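PDB 2ON7: Na Glutathione S-transferase 1 from Necator americanus, which probably catalyses the conjugation of reduced glutathione to electrophilic compounds, as glutathione S-transferases do. Local coordinates for residues T166-F170 and P202-F206. Residues are numbered along the deposited sequence.
Sequences TMLTF and PETLF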
# COMPACT_ATOMS: atom_id res chain seq x y z
N THR A 166 -5.73 -20.03 2.68
CA THR A 166 -5.28 -19.96 4.10
C THR A 166 -6.44 -19.79 5.12
O THR A 166 -6.54 -20.58 6.06
CB THR A 166 -4.25 -18.82 4.27
OG1 THR A 166 -3.10 -19.09 3.47
CG2 THR A 166 -3.82 -18.65 5.75
N MET A 167 -7.30 -18.79 4.92
CA MET A 167 -8.48 -18.60 5.80
C MET A 167 -9.36 -19.84 6.00
O MET A 167 -9.59 -20.23 7.14
CB MET A 167 -9.33 -17.38 5.38
CG MET A 167 -8.65 -16.06 5.73
SD MET A 167 -8.53 -15.84 7.56
CE MET A 167 -10.08 -16.48 8.11
N LEU A 168 -9.80 -20.48 4.91
CA LEU A 168 -10.55 -21.76 4.99
C LEU A 168 -9.95 -22.76 6.01
O LEU A 168 -10.66 -23.56 6.61
CB LEU A 168 -10.67 -22.43 3.60
CG LEU A 168 -11.41 -21.64 2.51
CD1 LEU A 168 -11.80 -22.52 1.32
CD2 LEU A 168 -12.65 -20.99 3.10
N THR A 169 -8.65 -22.69 6.19
CA THR A 169 -7.95 -23.53 7.14
C THR A 169 -8.16 -23.08 8.61
O THR A 169 -7.86 -23.83 9.54
CB THR A 169 -6.45 -23.54 6.78
OG1 THR A 169 -6.29 -24.08 5.46
CG2 THR A 169 -5.72 -24.39 7.70
N PHE A 170 -8.66 -21.86 8.79
CA PHE A 170 -8.95 -21.33 10.13
C PHE A 170 -10.43 -21.08 10.35
O PHE A 170 -10.93 -21.22 11.46
CB PHE A 170 -8.16 -20.06 10.41
CG PHE A 170 -6.69 -20.31 10.58
CD1 PHE A 170 -5.78 -19.81 9.66
CD2 PHE A 170 -6.21 -21.07 11.63
CE1 PHE A 170 -4.42 -20.04 9.79
CE2 PHE A 170 -4.86 -21.30 11.77
CZ PHE A 170 -3.96 -20.78 10.83
N PRO A 202 7.16 -25.93 0.74
CA PRO A 202 7.22 -26.29 2.17
C PRO A 202 5.87 -26.11 2.84
O PRO A 202 5.11 -25.15 2.55
CB PRO A 202 8.19 -25.29 2.77
CG PRO A 202 8.86 -24.65 1.62
CD PRO A 202 8.20 -24.97 0.36
N GLU A 203 5.56 -27.05 3.74
CA GLU A 203 4.25 -27.02 4.34
C GLU A 203 4.32 -26.36 5.68
O GLU A 203 5.07 -26.80 6.58
CB GLU A 203 3.60 -28.39 4.39
CG GLU A 203 2.42 -28.49 3.36
CD GLU A 203 2.88 -28.91 1.99
OE1 GLU A 203 3.49 -29.99 1.91
OE2 GLU A 203 2.68 -28.16 0.98
N THR A 204 3.57 -25.27 5.77
CA THR A 204 3.36 -24.52 7.00
C THR A 204 1.85 -24.27 7.16
O THR A 204 1.07 -24.45 6.21
CB THR A 204 4.05 -23.15 6.90
OG1 THR A 204 3.69 -22.52 5.68
CG2 THR A 204 5.59 -23.30 6.95
N LEU A 205 1.38 -23.87 8.32
CA LEU A 205 0.08 -23.25 8.14
C LEU A 205 0.07 -21.75 8.30
O LEU A 205 0.57 -21.22 9.27
CB LEU A 205 -1.15 -24.02 8.66
CG LEU A 205 -2.27 -23.89 7.57
CD1 LEU A 205 -2.86 -22.49 7.52
CD2 LEU A 205 -1.86 -24.29 6.08
N PHE A 206 -0.43 -21.08 7.28
CA PHE A 206 -0.30 -19.64 7.13
C PHE A 206 1.09 -19.26 6.58
O PHE A 206 2.08 -20.04 6.68
CB PHE A 206 -0.79 -18.84 8.37
CG PHE A 206 0.25 -18.66 9.48
CD1 PHE A 206 1.15 -17.60 9.45
CD2 PHE A 206 0.25 -19.49 10.59
CE1 PHE A 206 2.06 -17.41 10.50
CE2 PHE A 206 1.17 -19.31 11.63
CZ PHE A 206 2.07 -18.27 11.58
OXT PHE A 206 1.21 -18.19 5.96
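In the glutathione S-transferase fold, a thioredoxin-like N-terminal domain is followed by an all-helical domain, and here the extreme C-terminal tail, following helix 192-200, packs against the end of helix 155-168 within that second domain. Pro202 and Glu203 are exposed and still too far away to touch residues 166-170. Thr204 also stays out of reach, but its OG1 donates a hydrogen bond to Phe206 O at 3.1 Å, which ties the terminal carboxylate back onto the tail. Leu205 then makes the first contact and loses the most surface to it, 65 Å². The CA-to-CB bond of Leu205 points toward residues 166-170, and Leu205 CD1 reaches Thr169 CG2 at 3.4 Å and Phe170 CE1 at 3.7 Å, so one methyl touches both the threonine methyl and the aromatic ring. Around these partners the backbone is tightly wound, with Thr169 N bonded to Thr166 O at 3.0 Å and Phe170 N to Met167 O at a very short 2.5 Å.

No hydrogen bond links the two segments directly; Arg12, in the loop after strand 4-9 of the N-terminal domain, provides a polar connection. Arg12 NH2 hydrogen-bonds Thr166 OG1, while the backbone of Arg12 hydrogen-bonds that of Phe206, so the tail and the helix end meet at the domain boundary. Phe206 closes the chain, and its side chain touches Ile11, in the same loop, and Phe106 of helix 82-109. Phe206 CB lies at the edge of the Phe170 ring, 4.1 Å from Phe170 CE1, while Phe206 CA rests 3.9 Å from Thr166 CG2.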